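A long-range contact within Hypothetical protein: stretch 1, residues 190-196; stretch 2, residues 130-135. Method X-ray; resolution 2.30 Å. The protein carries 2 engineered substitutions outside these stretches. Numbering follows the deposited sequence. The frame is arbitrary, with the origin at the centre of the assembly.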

# COMPACT_ATOMS: atom_id res chain seq x y z
N GLY B 190 12.45 2.98 -4.54
CA GLY B 190 12.31 4.19 -3.73
C GLY B 190 12.91 5.37 -4.48
O GLY B 190 13.60 5.17 -5.48
N GLN B 191 12.65 6.59 -4.01
CA GLN B 191 13.15 7.81 -4.71
C GLN B 191 14.68 7.85 -4.86
O GLN B 191 15.20 8.20 -5.94
CB GLN B 191 12.61 9.12 -4.07
CG GLN B 191 13.13 9.51 -2.66
CD GLN B 191 12.56 8.66 -1.56
OE1 GLN B 191 11.65 7.86 -1.79
NE2 GLN B 191 13.08 8.82 -0.35
N THR B 192 15.40 7.47 -3.80
CA THR B 192 16.86 7.41 -3.85
C THR B 192 17.32 6.43 -4.91
O THR B 192 18.18 6.76 -5.73
CB THR B 192 17.45 6.96 -2.50
OG1 THR B 192 17.04 7.86 -1.48
CG2 THR B 192 18.97 6.92 -2.56
N GLY B 193 16.76 5.22 -4.87
CA GLY B 193 17.12 4.19 -5.83
C GLY B 193 16.83 4.63 -7.24
O GLY B 193 17.62 4.37 -8.14
N VAL B 194 15.69 5.29 -7.44
CA VAL B 194 15.30 5.78 -8.77
C VAL B 194 16.23 6.90 -9.22
O VAL B 194 16.58 6.97 -10.40
CB VAL B 194 13.83 6.24 -8.80
CG1 VAL B 194 13.48 6.90 -10.14
CG2 VAL B 194 12.90 5.06 -8.54
N MSE B 195 16.63 7.77 -8.30
CA MSE B 195 17.61 8.83 -8.59
C MSE B 195 18.97 8.27 -8.99
O MSE B 195 19.65 8.82 -9.87
CB MSE B 195 17.76 9.79 -7.42
CG MSE B 195 16.66 10.82 -7.38
SE MSE B 195 16.77 12.01 -5.88
CE MSE B 195 15.69 11.09 -4.65
N LEU B 196 19.37 7.17 -8.35
CA LEU B 196 20.62 6.51 -8.70
C LEU B 196 20.58 5.84 -10.07
O LEU B 196 21.48 6.00 -10.88
CB LEU B 196 20.99 5.44 -7.67
CG LEU B 196 21.61 5.94 -6.38
CD1 LEU B 196 21.90 4.74 -5.50
CD2 LEU B 196 22.89 6.73 -6.66
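Stretch 2, residues 130-135: IWDVRK

Stretch 2 leaves an extended strand, 130-132, and folds into a type I turn from D132 to K135, closed by K135 N to D132 O at 3.1 Å. The turn meets the first helical turns of stretch 1, which begin just after the N-cap residue G190; V194 N bonds to G190 O at 2.9 Å. The backbones come nearest where the CA atoms of Q191 and V133 lie 6.0 Å apart, and V133, at the second position of the turn, is the centre of the contact. With chi1 t, its two methyls meet different partners: CG1 lies 3.7 Å from Q191 CA and 3.9 Å from V194 CG1, while CG2 lies 3.9 Å from M195 CG. A short, branched, apolar side chain suits so close an approach. V194, also t, points toward stretch 2, and its CG1 additionally packs obliquely against W131, 3.9 Å from CZ2. W131, chi1 t, points toward the helix and offers V194 a broad apolar ring. The CA-to-CB bond of M195, a selenomethionine, points sideways to stretch 2; chi1 m places CG alongside V133 CG2, and chi2 t then extends the chain to SE. Q191 adopts p, then m, which brings its OE1 over one face of the R134 guanidinium. R134 starts sideways, but its chain, m, t, t, is long enough to bring its end nearer stretch 1. There Q191 OE1 lies 3.3 Å from R134 NH2, but the angle is too poor for a hydrogen bond; R134 finds its hydrogen bonds elsewhere in the structure. No hydrogen bond joins the stretches; they meet by apolar packing around V133 and by Q191 OE1 lying over the R134 guanidinium.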

# COMPACT_ATOMS: atom_id res chain seq x y z
N ILE B 130 11.88 20.27 -14.00
CA ILE B 130 11.70 19.93 -12.58
C ILE B 130 11.15 18.50 -12.54
O ILE B 130 10.04 18.23 -13.05
CB ILE B 130 10.74 20.89 -11.83
CG1 ILE B 130 11.30 22.32 -11.85
CG2 ILE B 130 10.53 20.42 -10.37
CD1 ILE B 130 10.37 23.37 -11.23
N TRP B 131 11.93 17.58 -11.97
CA TRP B 131 11.55 16.16 -11.87
C TRP B 131 11.07 15.74 -10.46
O TRP B 131 11.84 15.71 -9.49
CB TRP B 131 12.71 15.27 -12.34
CG TRP B 131 12.47 13.78 -12.28
CD1 TRP B 131 11.28 13.14 -12.46
CD2 TRP B 131 13.46 12.74 -12.12
NE1 TRP B 131 11.45 11.78 -12.36
CE2 TRP B 131 12.78 11.50 -12.16
CE3 TRP B 131 14.85 12.73 -11.92
CZ2 TRP B 131 13.44 10.27 -12.02
CZ3 TRP B 131 15.51 11.50 -11.77
CH2 TRP B 131 14.80 10.29 -11.82
N ASP B 132 9.77 15.42 -10.38
CA ASP B 132 9.14 14.92 -9.17
C ASP B 132 9.22 13.41 -9.26
O ASP B 132 8.37 12.74 -9.87
CB ASP B 132 7.68 15.41 -9.07
CG ASP B 132 7.58 16.91 -8.90
OD1 ASP B 132 8.42 17.50 -8.18
OD2 ASP B 132 6.64 17.52 -9.46
N VAL B 133 10.30 12.90 -8.67
CA VAL B 133 10.63 11.48 -8.70
C VAL B 133 9.50 10.60 -8.19
O VAL B 133 9.25 9.55 -8.77
CB VAL B 133 11.92 11.21 -7.86
CG1 VAL B 133 12.25 9.70 -7.80
CG2 VAL B 133 13.09 12.03 -8.41
N ARG B 134 8.81 11.03 -7.13
CA ARG B 134 7.73 10.23 -6.57
C ARG B 134 6.43 10.14 -7.38
O ARG B 134 5.51 9.45 -6.97
CB ARG B 134 7.45 10.62 -5.11
CG ARG B 134 8.28 9.82 -4.11
CD ARG B 134 8.16 10.39 -2.72
NE ARG B 134 8.60 9.47 -1.67
CZ ARG B 134 9.15 9.85 -0.51
NH1 ARG B 134 9.47 11.11 -0.25
NH2 ARG B 134 9.47 8.93 0.39
N LYS B 135 6.35 10.80 -8.54
CA LYS B 135 5.13 10.73 -9.36
C LYS B 135 4.87 9.27 -9.79
O LYS B 135 5.78 8.58 -10.23
CB LYS B 135 5.25 11.65 -10.58
CG LYS B 135 3.98 11.76 -11.41
CD LYS B 135 4.14 12.78 -12.54
CE LYS B 135 2.89 12.83 -13.41
NZ LYS B 135 2.95 13.93 -14.42